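Local coordinates for protein ornithine carbamoyltransferase (Gloeobacter violaceus, PDB 3GD5) that probably catalyses the reversible transfer of the carbamoyl group from carbamoyl phosphate to ornithine, yielding citrulline for arginine biosynthesis, at residues L51-L56 and G75-L80; T96-G101 and A121-I126; A108-A113 and N130-H135; D134-C139 and A170-L175; V163-N168 and Q248-Y253. One frame throughout, in Å; residues are numbered along the deposited sequence.

Contact 1. Residues L51-L56 and G75-L80; sequences LGLVFL and GQVIDL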
# COMPACT_ATOMS: atom_id res chain seq x y z
N LEU A 51 -19.25 22.37 -13.68
CA LEU A 51 -18.01 22.03 -14.34
C LEU A 51 -17.45 20.81 -13.62
O LEU A 51 -17.35 20.79 -12.38
CB LEU A 51 -17.03 23.19 -14.21
CG LEU A 51 -15.73 23.28 -15.00
CD1 LEU A 51 -14.66 23.66 -14.01
CD2 LEU A 51 -15.37 22.00 -15.73
N GLY A 52 -17.08 19.79 -14.38
CA GLY A 52 -16.52 18.60 -13.78
C GLY A 52 -15.02 18.62 -13.98
O GLY A 52 -14.54 19.03 -15.04
N LEU A 53 -14.28 18.21 -12.95
CA LEU A 53 -12.83 18.17 -13.01
C LEU A 53 -12.38 16.71 -12.98
O LEU A 53 -12.57 16.03 -11.98
CB LEU A 53 -12.23 18.89 -11.80
CG LEU A 53 -12.76 20.29 -11.49
CD1 LEU A 53 -12.22 20.72 -10.13
CD2 LEU A 53 -12.34 21.26 -12.58
N VAL A 54 -11.80 16.23 -14.07
CA VAL A 54 -11.32 14.85 -14.10
C VAL A 54 -9.80 14.86 -14.24
O VAL A 54 -9.26 14.94 -15.34
CB VAL A 54 -11.97 14.04 -15.25
CG1 VAL A 54 -11.92 14.82 -16.51
CG2 VAL A 54 -11.25 12.70 -15.42
N PHE A 55 -9.13 14.79 -13.10
CA PHE A 55 -7.68 14.81 -13.07
C PHE A 55 -7.14 13.41 -12.82
O PHE A 55 -7.26 12.88 -11.71
CB PHE A 55 -7.18 15.75 -11.97
CG PHE A 55 -7.66 17.17 -12.12
CD1 PHE A 55 -8.20 17.62 -13.33
CD2 PHE A 55 -7.53 18.07 -11.07
CE1 PHE A 55 -8.60 18.95 -13.49
CE2 PHE A 55 -7.93 19.40 -11.22
CZ PHE A 55 -8.46 19.84 -12.43
N LEU A 56 -6.55 12.82 -13.85
CA LEU A 56 -5.97 11.49 -13.72
C LEU A 56 -4.72 11.59 -12.87
O LEU A 56 -4.12 10.58 -12.50
CB LEU A 56 -5.63 10.91 -15.10
CG LEU A 56 -6.79 10.27 -15.85
CD1 LEU A 56 -7.88 11.30 -16.12
CD2 LEU A 56 -6.27 9.67 -17.15
N GLY A 75 -21.13 29.42 -11.10
CA GLY A 75 -21.49 28.04 -11.37
C GLY A 75 -21.02 27.11 -10.28
O GLY A 75 -20.41 27.55 -9.29
N GLN A 76 -21.30 25.82 -10.44
CA GLN A 76 -20.85 24.83 -9.47
C GLN A 76 -19.73 23.99 -10.07
O GLN A 76 -19.50 24.02 -11.28
CB GLN A 76 -22.02 23.93 -9.04
CG GLN A 76 -22.64 24.35 -7.70
CD GLN A 76 -21.60 24.45 -6.58
OE1 GLN A 76 -20.62 23.68 -6.54
NE2 GLN A 76 -21.81 25.38 -5.67
N VAL A 77 -19.04 23.25 -9.21
CA VAL A 77 -17.91 22.42 -9.61
C VAL A 77 -17.95 21.05 -8.93
O VAL A 77 -18.33 20.94 -7.76
CB VAL A 77 -16.57 23.10 -9.22
CG1 VAL A 77 -15.40 22.19 -9.50
CG2 VAL A 77 -16.43 24.43 -9.97
N ILE A 78 -17.55 20.01 -9.66
CA ILE A 78 -17.50 18.66 -9.08
C ILE A 78 -16.22 17.96 -9.51
O ILE A 78 -15.86 17.95 -10.69
CB ILE A 78 -18.69 17.78 -9.52
CG1 ILE A 78 -20.01 18.48 -9.20
CG2 ILE A 78 -18.64 16.44 -8.78
CD1 ILE A 78 -21.23 17.70 -9.63
N ASP A 79 -15.51 17.38 -8.54
CA ASP A 79 -14.28 16.66 -8.83
C ASP A 79 -14.69 15.21 -9.10
O ASP A 79 -15.33 14.59 -8.25
CB ASP A 79 -13.33 16.71 -7.63
CG ASP A 79 -11.91 16.25 -7.98
OD1 ASP A 79 -11.76 15.47 -8.94
OD2 ASP A 79 -10.96 16.67 -7.29
N LEU A 80 -14.34 14.69 -10.27
CA LEU A 80 -14.67 13.32 -10.66
C LEU A 80 -13.44 12.43 -10.85
O LEU A 80 -12.31 12.85 -10.59
CB LEU A 80 -15.49 13.30 -11.96
CG LEU A 80 -16.77 14.12 -12.12
CD1 LEU A 80 -17.67 13.96 -10.90
CD2 LEU A 80 -16.41 15.56 -12.32

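Contact 2. Residues T96-G101 and A121-I126; sequences TARVLG and AHYAGI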
# COMPACT_ATOMS: atom_id res chain seq x y z
N THR A 96 -17.66 6.44 -19.67
CA THR A 96 -17.63 7.46 -18.64
C THR A 96 -17.85 8.86 -19.21
O THR A 96 -18.48 9.70 -18.57
CB THR A 96 -16.32 7.39 -17.81
OG1 THR A 96 -15.91 8.71 -17.43
CG2 THR A 96 -15.23 6.70 -18.58
N ALA A 97 -17.37 9.12 -20.43
CA ALA A 97 -17.55 10.44 -21.03
C ALA A 97 -19.02 10.68 -21.36
O ALA A 97 -19.58 11.75 -21.10
CB ALA A 97 -16.71 10.57 -22.29
N ARG A 98 -19.66 9.67 -21.94
CA ARG A 98 -21.06 9.77 -22.31
C ARG A 98 -21.97 9.99 -21.11
O ARG A 98 -22.94 10.75 -21.19
CB ARG A 98 -21.49 8.53 -23.10
CG ARG A 98 -21.12 8.64 -24.58
CD ARG A 98 -21.54 7.42 -25.36
NE ARG A 98 -20.81 6.23 -24.95
CZ ARG A 98 -20.80 5.08 -25.62
NH1 ARG A 98 -21.50 4.95 -26.74
NH2 ARG A 98 -20.11 4.05 -25.16
N VAL A 99 -21.67 9.32 -20.00
CA VAL A 99 -22.48 9.49 -18.79
C VAL A 99 -22.25 10.88 -18.20
O VAL A 99 -23.20 11.56 -17.81
CB VAL A 99 -22.14 8.40 -17.74
CG1 VAL A 99 -22.77 8.73 -16.40
CG2 VAL A 99 -22.64 7.04 -18.22
N LEU A 100 -20.99 11.30 -18.14
CA LEU A 100 -20.64 12.61 -17.59
C LEU A 100 -21.30 13.71 -18.41
O LEU A 100 -21.74 14.74 -17.86
CB LEU A 100 -19.12 12.78 -17.62
CG LEU A 100 -18.33 12.83 -16.31
CD1 LEU A 100 -18.83 11.79 -15.34
CD2 LEU A 100 -16.86 12.63 -16.60
N GLY A 101 -21.39 13.50 -19.71
CA GLY A 101 -22.01 14.48 -20.58
C GLY A 101 -23.48 14.66 -20.26
O GLY A 101 -24.08 15.66 -20.65
N ALA A 121 -13.28 14.47 -25.22
CA ALA A 121 -13.91 15.53 -26.00
C ALA A 121 -14.82 14.92 -27.06
O ALA A 121 -15.92 15.42 -27.32
CB ALA A 121 -12.85 16.40 -26.67
N HIS A 122 -14.36 13.84 -27.65
CA HIS A 122 -15.10 13.15 -28.69
C HIS A 122 -16.45 12.58 -28.23
O HIS A 122 -17.47 12.76 -28.90
CB HIS A 122 -14.23 12.03 -29.25
CG HIS A 122 -14.77 11.39 -30.49
ND1 HIS A 122 -16.02 10.80 -30.53
CD2 HIS A 122 -14.24 11.24 -31.72
CE1 HIS A 122 -16.23 10.32 -31.74
NE2 HIS A 122 -15.16 10.57 -32.48
N TYR A 123 -16.45 11.93 -27.07
CA TYR A 123 -17.65 11.30 -26.53
C TYR A 123 -18.50 12.10 -25.54
O TYR A 123 -19.70 11.86 -25.43
CB TYR A 123 -17.27 9.97 -25.88
CG TYR A 123 -16.95 8.88 -26.87
CD1 TYR A 123 -17.95 8.28 -27.61
CD2 TYR A 123 -15.64 8.47 -27.07
CE1 TYR A 123 -17.67 7.28 -28.53
CE2 TYR A 123 -15.34 7.47 -27.99
CZ TYR A 123 -16.36 6.88 -28.72
OH TYR A 123 -16.09 5.89 -29.62
N ALA A 124 -17.89 13.03 -24.81
CA ALA A 124 -18.60 13.82 -23.81
C ALA A 124 -19.79 14.61 -24.34
O ALA A 124 -20.83 14.69 -23.69
CB ALA A 124 -17.62 14.77 -23.12
N GLY A 125 -19.64 15.21 -25.52
CA GLY A 125 -20.74 15.98 -26.07
C GLY A 125 -20.85 17.32 -25.38
O GLY A 125 -21.81 18.05 -25.57
N ILE A 126 -19.84 17.65 -24.57
CA ILE A 126 -19.80 18.92 -23.86
C ILE A 126 -18.39 19.50 -23.95
O ILE A 126 -17.42 18.76 -24.14
CB ILE A 126 -20.23 18.78 -22.36
CG1 ILE A 126 -19.56 17.57 -21.71
CG2 ILE A 126 -21.75 18.68 -22.25
CD1 ILE A 126 -19.77 17.49 -20.20

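Contact 3. Residues A108-A113 and N130-H135; sequences AIRTFA and NALTDH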
# COMPACT_ATOMS: atom_id res chain seq x y z
N ALA A 108 -12.94 19.95 -17.33
CA ALA A 108 -11.58 20.46 -17.30
C ALA A 108 -10.84 19.18 -16.94
O ALA A 108 -11.05 18.64 -15.85
CB ALA A 108 -11.43 21.49 -16.21
N ILE A 109 -10.01 18.68 -17.85
CA ILE A 109 -9.33 17.43 -17.57
C ILE A 109 -7.81 17.34 -17.71
O ILE A 109 -7.21 17.91 -18.62
CB ILE A 109 -9.99 16.25 -18.35
CG1 ILE A 109 -8.92 15.38 -18.99
CG2 ILE A 109 -11.01 16.76 -19.34
CD1 ILE A 109 -9.49 14.19 -19.69
N ARG A 110 -7.23 16.58 -16.79
CA ARG A 110 -5.80 16.33 -16.71
C ARG A 110 -5.48 14.88 -17.02
O ARG A 110 -5.79 13.99 -16.23
CB ARG A 110 -5.30 16.60 -15.30
CG ARG A 110 -4.65 17.93 -15.07
CD ARG A 110 -3.49 17.75 -14.10
NE ARG A 110 -2.52 16.80 -14.65
CZ ARG A 110 -1.36 16.50 -14.09
NH1 ARG A 110 -1.00 17.06 -12.94
NH2 ARG A 110 -0.54 15.65 -14.70
N THR A 111 -4.87 14.62 -18.17
CA THR A 111 -4.47 13.26 -18.53
C THR A 111 -3.00 13.32 -18.86
O THR A 111 -2.38 14.38 -18.76
CB THR A 111 -5.21 12.71 -19.77
OG1 THR A 111 -4.97 13.56 -20.89
CG2 THR A 111 -6.69 12.60 -19.51
N PHE A 112 -2.43 12.18 -19.24
CA PHE A 112 -1.03 12.13 -19.60
C PHE A 112 -0.92 12.21 -21.12
O PHE A 112 -0.15 12.99 -21.66
CB PHE A 112 -0.41 10.82 -19.09
CG PHE A 112 -0.49 10.67 -17.60
CD1 PHE A 112 0.22 11.53 -16.76
CD2 PHE A 112 -1.31 9.70 -17.03
CE1 PHE A 112 0.11 11.43 -15.37
CE2 PHE A 112 -1.43 9.59 -15.64
CZ PHE A 112 -0.71 10.46 -14.81
N ALA A 113 -1.72 11.40 -21.80
CA ALA A 113 -1.69 11.40 -23.25
C ALA A 113 -2.73 12.36 -23.84
O ALA A 113 -3.89 12.36 -23.43
CB ALA A 113 -1.92 9.99 -23.78
N ASN A 130 -8.35 21.36 -21.71
CA ASN A 130 -7.12 20.69 -21.33
C ASN A 130 -6.58 21.36 -20.07
O ASN A 130 -6.09 22.48 -20.13
CB ASN A 130 -6.09 20.78 -22.46
CG ASN A 130 -4.74 20.22 -22.07
OD1 ASN A 130 -4.51 19.89 -20.91
ND2 ASN A 130 -3.83 20.13 -23.03
N ALA A 131 -6.68 20.67 -18.94
CA ALA A 131 -6.19 21.19 -17.67
C ALA A 131 -4.69 20.99 -17.62
O ALA A 131 -3.97 21.72 -16.94
CB ALA A 131 -6.86 20.45 -16.51
N LEU A 132 -4.22 19.98 -18.35
CA LEU A 132 -2.80 19.67 -18.44
C LEU A 132 -2.60 18.26 -19.01
O LEU A 132 -3.29 17.32 -18.61
CB LEU A 132 -2.14 19.75 -17.06
CG LEU A 132 -0.64 20.08 -16.99
CD1 LEU A 132 -0.16 20.03 -15.55
CD2 LEU A 132 0.15 19.09 -17.83
N THR A 133 -1.68 18.12 -19.96
CA THR A 133 -1.35 16.81 -20.52
C THR A 133 0.16 16.77 -20.67
O THR A 133 0.85 17.77 -20.45
CB THR A 133 -1.99 16.54 -21.92
OG1 THR A 133 -1.44 17.43 -22.89
CG2 THR A 133 -3.52 16.70 -21.87
N ASP A 134 0.69 15.61 -21.02
CA ASP A 134 2.13 15.49 -21.21
C ASP A 134 2.58 16.35 -22.40
O ASP A 134 3.73 16.76 -22.47
CB ASP A 134 2.51 14.03 -21.46
CG ASP A 134 2.47 13.18 -20.19
OD1 ASP A 134 2.44 11.94 -20.32
OD2 ASP A 134 2.48 13.75 -19.08
N HIS A 135 1.64 16.63 -23.31
CA HIS A 135 1.94 17.40 -24.51
C HIS A 135 1.80 18.93 -24.43
O HIS A 135 2.62 19.65 -25.00
CB HIS A 135 1.06 16.90 -25.66
CG HIS A 135 1.49 17.41 -27.00
ND1 HIS A 135 2.70 17.06 -27.58
CD2 HIS A 135 0.89 18.26 -27.87
CE1 HIS A 135 2.82 17.68 -28.74
NE2 HIS A 135 1.75 18.41 -28.94

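Contact 4. Residues D134-C139 and A170-L175; sequences DHEHPC and AHSLLL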
# COMPACT_ATOMS: atom_id res chain seq x y z
N ASP A 134 0.69 15.61 -21.02
CA ASP A 134 2.13 15.49 -21.21
C ASP A 134 2.58 16.35 -22.40
O ASP A 134 3.73 16.76 -22.47
CB ASP A 134 2.51 14.03 -21.46
CG ASP A 134 2.47 13.18 -20.19
OD1 ASP A 134 2.44 11.94 -20.32
OD2 ASP A 134 2.48 13.75 -19.08
N HIS A 135 1.64 16.63 -23.31
CA HIS A 135 1.94 17.40 -24.51
C HIS A 135 1.80 18.93 -24.43
O HIS A 135 2.62 19.65 -25.00
CB HIS A 135 1.06 16.90 -25.66
CG HIS A 135 1.49 17.41 -27.00
ND1 HIS A 135 2.70 17.06 -27.58
CD2 HIS A 135 0.89 18.26 -27.87
CE1 HIS A 135 2.82 17.68 -28.74
NE2 HIS A 135 1.75 18.41 -28.94
N GLU A 136 0.77 19.42 -23.73
CA GLU A 136 0.55 20.86 -23.64
C GLU A 136 -0.09 21.33 -22.33
O GLU A 136 -0.54 20.53 -21.51
CB GLU A 136 -0.34 21.34 -24.80
CG GLU A 136 0.39 22.09 -25.90
CD GLU A 136 -0.55 22.73 -26.90
OE1 GLU A 136 -0.85 22.10 -27.93
OE2 GLU A 136 -1.00 23.87 -26.65
N HIS A 137 -0.13 22.65 -22.16
CA HIS A 137 -0.71 23.27 -20.98
C HIS A 137 -1.19 24.66 -21.42
O HIS A 137 -0.63 25.68 -21.03
CB HIS A 137 0.34 23.39 -19.86
CG HIS A 137 -0.24 23.68 -18.51
ND1 HIS A 137 0.53 23.72 -17.36
CD2 HIS A 137 -1.51 23.94 -18.13
CE1 HIS A 137 -0.25 23.98 -16.33
NE2 HIS A 137 -1.49 24.12 -16.76
N PRO A 138 -2.23 24.69 -22.26
CA PRO A 138 -2.85 25.90 -22.81
C PRO A 138 -3.23 26.98 -21.81
O PRO A 138 -2.87 28.15 -21.98
CB PRO A 138 -4.08 25.36 -23.54
CG PRO A 138 -3.64 24.00 -23.96
CD PRO A 138 -2.94 23.49 -22.73
N CYS A 139 -3.97 26.59 -20.78
CA CYS A 139 -4.43 27.54 -19.78
C CYS A 139 -3.30 28.24 -19.08
O CYS A 139 -3.41 29.42 -18.77
CB CYS A 139 -5.35 26.85 -18.77
SG CYS A 139 -6.96 26.34 -19.50
N ALA A 170 6.46 24.59 -22.66
CA ALA A 170 7.32 25.12 -23.70
C ALA A 170 6.52 25.05 -24.99
O ALA A 170 6.46 26.03 -25.75
CB ALA A 170 8.59 24.27 -23.82
N HIS A 171 5.89 23.90 -25.23
CA HIS A 171 5.06 23.68 -26.42
C HIS A 171 3.96 24.73 -26.55
O HIS A 171 3.75 25.30 -27.62
CB HIS A 171 4.38 22.31 -26.36
CG HIS A 171 5.30 21.17 -26.64
ND1 HIS A 171 4.95 19.86 -26.40
CD2 HIS A 171 6.56 21.13 -27.14
CE1 HIS A 171 5.95 19.07 -26.74
NE2 HIS A 171 6.93 19.81 -27.20
N SER A 172 3.26 24.98 -25.45
CA SER A 172 2.19 25.96 -25.46
C SER A 172 2.73 27.38 -25.57
O SER A 172 2.06 28.25 -26.12
CB SER A 172 1.32 25.81 -24.21
OG SER A 172 0.54 24.63 -24.27
N LEU A 173 3.93 27.61 -25.05
CA LEU A 173 4.53 28.94 -25.13
C LEU A 173 4.91 29.22 -26.58
O LEU A 173 4.78 30.34 -27.06
CB LEU A 173 5.77 29.04 -24.23
CG LEU A 173 5.52 29.27 -22.73
CD1 LEU A 173 6.82 29.10 -21.95
CD2 LEU A 173 4.95 30.65 -22.51
N LEU A 174 5.38 28.18 -27.26
CA LEU A 174 5.77 28.29 -28.66
C LEU A 174 4.57 28.72 -29.51
O LEU A 174 4.65 29.69 -30.26
CB LEU A 174 6.33 26.96 -29.17
CG LEU A 174 7.73 26.59 -28.65
CD1 LEU A 174 8.16 25.22 -29.17
CD2 LEU A 174 8.73 27.66 -29.09
N LEU A 175 3.47 27.99 -29.37
CA LEU A 175 2.26 28.31 -30.13
C LEU A 175 1.68 29.65 -29.71
O LEU A 175 1.22 30.43 -30.55
CB LEU A 175 1.21 27.23 -29.92
CG LEU A 175 1.53 25.81 -30.38
CD1 LEU A 175 0.42 24.89 -29.91
CD2 LEU A 175 1.70 25.76 -31.91

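Contact 5. Residues V163-N168 and Q248-Y253; sequences VGDGNN and QLFEQY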
# COMPACT_ATOMS: atom_id res chain seq x y z
N VAL A 163 14.10 28.50 -20.77
CA VAL A 163 15.27 27.67 -20.53
C VAL A 163 14.89 26.50 -19.63
O VAL A 163 14.22 26.69 -18.61
CB VAL A 163 16.43 28.47 -19.86
CG1 VAL A 163 16.76 29.69 -20.72
CG2 VAL A 163 16.04 28.90 -18.45
N GLY A 164 15.31 25.31 -20.02
CA GLY A 164 15.01 24.12 -19.26
C GLY A 164 14.64 22.96 -20.17
O GLY A 164 15.28 22.74 -21.20
N ASP A 165 13.60 22.23 -19.79
CA ASP A 165 13.14 21.08 -20.56
C ASP A 165 12.02 21.44 -21.53
O ASP A 165 11.05 22.10 -21.15
CB ASP A 165 12.69 19.98 -19.60
CG ASP A 165 11.96 18.85 -20.29
OD1 ASP A 165 12.30 18.51 -21.44
OD2 ASP A 165 11.05 18.27 -19.66
N GLY A 166 12.17 21.04 -22.79
CA GLY A 166 11.15 21.32 -23.79
C GLY A 166 9.95 20.44 -23.50
O GLY A 166 9.80 19.35 -24.08
N ASN A 167 9.08 20.92 -22.62
CA ASN A 167 7.91 20.17 -22.19
C ASN A 167 6.58 20.74 -22.66
O ASN A 167 6.53 21.54 -23.59
CB ASN A 167 7.89 20.12 -20.66
CG ASN A 167 7.99 21.50 -20.04
OD1 ASN A 167 7.77 22.51 -20.71
ND2 ASN A 167 8.32 21.55 -18.75
N ASN A 168 5.51 20.34 -21.98
CA ASN A 168 4.18 20.80 -22.31
C ASN A 168 4.02 22.32 -22.31
O ASN A 168 3.39 22.85 -23.21
CB ASN A 168 3.12 20.16 -21.38
CG ASN A 168 3.58 20.07 -19.92
OD1 ASN A 168 4.40 20.86 -19.44
ND2 ASN A 168 3.01 19.10 -19.20
N GLN A 248 24.04 17.31 -14.13
CA GLN A 248 25.06 17.56 -15.16
C GLN A 248 24.42 17.46 -16.53
O GLN A 248 24.82 16.63 -17.35
CB GLN A 248 26.19 16.53 -15.05
CG GLN A 248 27.00 16.59 -13.77
CD GLN A 248 27.91 17.80 -13.71
OE1 GLN A 248 28.80 17.97 -14.54
NE2 GLN A 248 27.69 18.66 -12.71
N LEU A 249 23.42 18.30 -16.79
CA LEU A 249 22.72 18.28 -18.07
C LEU A 249 21.73 19.44 -18.13
O LEU A 249 21.58 20.09 -19.17
CB LEU A 249 21.97 16.96 -18.23
CG LEU A 249 21.18 16.70 -19.51
CD1 LEU A 249 22.05 16.96 -20.73
CD2 LEU A 249 20.69 15.26 -19.50
N PHE A 250 21.05 19.68 -17.01
CA PHE A 250 20.08 20.76 -16.90
C PHE A 250 20.69 21.91 -16.09
O PHE A 250 20.20 23.04 -16.13
CB PHE A 250 18.83 20.25 -16.18
CG PHE A 250 17.79 19.70 -17.11
CD1 PHE A 250 16.98 20.56 -17.85
CD2 PHE A 250 17.61 18.33 -17.23
CE1 PHE A 250 16.00 20.06 -18.70
CE2 PHE A 250 16.63 17.82 -18.08
CZ PHE A 250 15.82 18.68 -18.81
N GLU A 251 21.76 21.59 -15.38
CA GLU A 251 22.47 22.53 -14.52
C GLU A 251 22.67 23.94 -15.09
O GLU A 251 22.36 24.92 -14.42
CB GLU A 251 23.84 21.92 -14.17
CG GLU A 251 24.50 22.49 -12.94
CD GLU A 251 25.81 21.79 -12.62
OE1 GLU A 251 26.41 22.10 -11.57
OE2 GLU A 251 26.23 20.94 -13.44
N GLN A 252 23.18 24.03 -16.31
CA GLN A 252 23.44 25.31 -16.96
C GLN A 252 22.18 26.06 -17.38
O GLN A 252 22.25 27.22 -17.80
CB GLN A 252 24.33 25.10 -18.20
CG GLN A 252 25.39 24.02 -18.04
CD GLN A 252 24.88 22.63 -18.42
OE1 GLN A 252 23.81 22.19 -17.97
NE2 GLN A 252 25.65 21.92 -19.25
N TYR A 253 21.04 25.40 -17.28
CA TYR A 253 19.76 25.98 -17.67
C TYR A 253 19.00 26.53 -16.47
O TYR A 253 17.80 26.27 -16.30
CB TYR A 253 18.93 24.93 -18.40
CG TYR A 253 19.59 24.47 -19.67
CD1 TYR A 253 19.32 25.09 -20.89
CD2 TYR A 253 20.53 23.43 -19.65
CE1 TYR A 253 19.96 24.71 -22.05
CE2 TYR A 253 21.18 23.04 -20.82
CZ TYR A 253 20.89 23.69 -22.01
OH TYR A 253 21.56 23.33 -23.17

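Contact 1. Residues L51-L56 and G75-L80
Backbone hydrogen bonds do most of the joining between residues 51-56 and 75-80, two neighbouring parallel strands of the carbamoyl-phosphate binding domain linked by the right-handed crossover through helix 60-72. Four bonds alternate along them: Leu51 N gives to Gln76 O, Ile78 N to Leu51 O over 2.8 Å, Leu53 N to Ile78 O, and Leu80 N to Leu53 O at a fairly straight 166°. Leu51 and Leu53 thus turn their amides and carbonyls to strand 76-79, while Gly52 and Val54 turn theirs to strand 106-110. Between the bonds, CA-H...O contacts fill in, such as Gly52 CA to Ile78 O at 3.2 Å.

Apolar contact lies on both faces of the sheet. On the face of Leu51, Leu53, Val77 and Asp79, Leu53 CD1 meets Val77 CG1 at 3.6 Å, the two side chains crossing obliquely, and helix 60-72 covers them through Arg63 and Met70. On the other face Leu80, with CG beside its own backbone N (chi1 -54°), brings CD2 to 3.4 Å from Gly52 CA; a beta carbon at Gly52 would run into that methyl. Val68 and Val64 of a second subunit pack on Ile78 and Leu80 there.

The polar exception is Asp79, whose OD1 lies 3.2 Å from Leu53 O, two acceptors with no bond between them. Its OD2 forms a long, weak ion pair with Arg63, while its backbone O takes a hydrogen bond from Arg63 of the second subunit. The chemistry implies a pairing set by the main chain, with side chains meeting helix 60-72 on one face and the second subunit on the other.

Contact 2. Residues T96-G101 and A121-I126
The Tyr123 ring carries the imidazole of its neighbour His122 on one face, ND1 4.0 Å above the ring plane and over the ring centre. Arg98 approaches the same ring obliquely through CD, and the guanidinium in turn has Tyr123 CD1 set obliquely to it. The polar partners of that cation lie outside the two segments: Asp95 in a salt bridge, the carbonyl of Arg94, and Glu287 of a second subunit, whose Trp294 also packs on the arginine. Its aliphatic part does the touching, CG resting 3.6 Å from Tyr123 O before the chain bends at chi3 (-66°).

Beyond the flat groups, helices 93-100 and 114-124 of the carbamoyl-phosphate binding domain meet through small residues flanked by Tyr123 and Arg98, and both lean on Leu107 of strand 106-110. Ala97 CB sits 3.7 Å from Tyr123 CB, and the CA atoms of Ala97 and Ala124 come within 4.5 Å. So close an approach lets backbone touch backbone. Ala124 CA directs its hydrogen almost straight (167°) at Ala97 O, a carbonyl that also accepts Gly101 N within its own helix. Gly101 CA lies 3.3 Å from Ala124 O, and a beta carbon there would collide with that oxygen. Gly125 then leaves helical geometry with a phi of 77°, and Ile126 swings back so that CD1 reaches Gly101 CA at 3.8 Å.

No hydrogen bond crosses between the two segments. The chemistry implies a joint that rests on close fit, alanine and glycine letting the helices approach, while the charge of Arg98 is spent on its own helix and on the adjoining subunit.

Contact 3. Residues A108-A113 and N130-H135
A beta bulge interrupts this parallel pairing of the two strands joined by the beta-alpha-beta crossover from strand 106-110 through helix 114-124 to strand 128-130. Ile109 pairs with Asn130 but Arg110 with Leu132, so Ala131 is the extra residue where the chain turns a corner.

The hydrogen bonds between the two segments are all backbone ones. Ala131 N gives to Ile109 O over 2.8 Å, from well above the carbonyl plane; Thr111 N reaches Leu132 O weakly; Asp134 N gives to Phe112 O, whose position is less certain. Thr111 OG1 turns back along its own segment to Ala113 O, while Thr133 OG1 bonds to Gln114.

Apolar contact gathers round Arg110, which by similarity binds carbamoyl phosphate. Arg110 and Leu132 run side by side, pointing the same way, and Arg110 CG lies against both Ala131 CB (3.6 Å) and Leu132 CB. The two threonines also run alongside each other, Thr111 OG1 3.6 Å from Thr133 CG2. Further along, Asp134 OD2 sits at the edge of the Phe112 ring, in its plane. The leucine probably helps fix how the cation is turned: Leu132 CD1 stands 3.9 Å above the guanidinium plane of Arg110, over its centre.

Contact 4. Residues D134-C139 and A170-L175
Two successive helix residues reach out with similar first torsions, His171 (chi1 -75°) and Ser172 (chi1 -71°), each setting its group beside its own backbone N and toward residues 134-139. Glu136, extended beyond CG, comes to meet the serine. This is an interdomain junction at the N-cap of helix 138-152, where the carbamoyl-phosphate domain meets helix 168-180 of the ornithine domain at the start of the family's His-Pro-Cys-Gln motif.

Ser172 OG is gripped twice: it donates to Glu136 OE2 over 2.9 Å, on the lone pair facing away from the other carboxylate oxygen, and accepts His137 N at 3.0 Å. His137, Pro138 and Cys139 bind carbamoyl phosphate by similarity, so the serine probably helps place the backbone that leads into that site. The buried carboxylate has further partners, Ser18 to OE1 and the amide of Leu19 to OE2. Removing it, as an alanine in place of Glu136 does, would probably loosen the hold on Ser172, Ser18 and Leu19.

His171 ND1 donates to His135 O over 2.7 Å, in the planes of both carbonyl and imidazole, while NE2 accepts the amide of Asp195, so the ring is probably neutral. The two histidine side chains cross at about a right angle, ring planes oblique, with His171 ND1 3.7 Å above the His135 ring plane, toward its rim. Further along the helix, Leu175 CD1 touches Glu136 OE1 at 3.6 Å.

Contact 5. Residues V163-N168 and Q248-Y253
Gly164 takes backbone angles open to little but glycine (phi 139°, psi -137°) as the chain leaves strand 159-163, and Gly166 centres an inverse gamma turn just beyond. In the other segment, a type I turn from Phe250 to Tyr253 closes with Tyr253 N bonded to Phe250 O. The CA atoms of Gly164 and Tyr253 come within 5.3 Å, yet no hydrogen bond links the two segments.

Phe250 makes the closest contacts, edge first. Its CE1 reaches Asp165 N and Asp165 CB, both at 3.4 Å, with Gly164 C in the ring plane at the rim; the carboxylate plane stands 80° from the ring. The acid itself is turned to another partner, Asp165 OD1 bonding to His245 of a fourth subunit. Tyr253 brings CB to 4.0 Å from Gly164 N, and its hydroxyl bonds to Arg217 O. Val163 CG2 closes on Tyr253 O at 3.8 Å.

Trp234 stacks on Phe250 and Phe192 meets it edge-to-face, making a small aromatic cluster. Losing the ring to a serine in place of Phe250 would probably loosen the packing on Gly164 and Asp165 and disturb Trp234 and Phe192.

The glycine-rich loop belongs to the Rossmann-like ornithine domain, where strand 159-163 runs between strands 183-187 and 228-231. Asn167 caps helix 168-180, whose first residue, Asn168, binds ornithine by similarity; Pro219 of helix 219-223 touches Val163 and Tyr253 together.

Contacts 1 and 3 hold one sheet, meeting where strands 50-55 and 106-110 lie side by side, and both rely on backbone bonds: a regular ladder in contact 1, a bulged one in contact 3. Contact 2 joins helices of the same domain without any hydrogen bond. These three are partly buried, whereas contacts 4 and 5 are buried; the centre of contact 4 lies about 6 Å from the centre of the chain, and side-chain hydrogen bonds dominate it. Contact 5 relies on one phenylalanine edge and apolar touches. Asn168 of contact 5 bonds to Thr133 O of contact 3, spanning the domains. Contacts 1 and 2 also reach a second subunit, contact 5 a fourth.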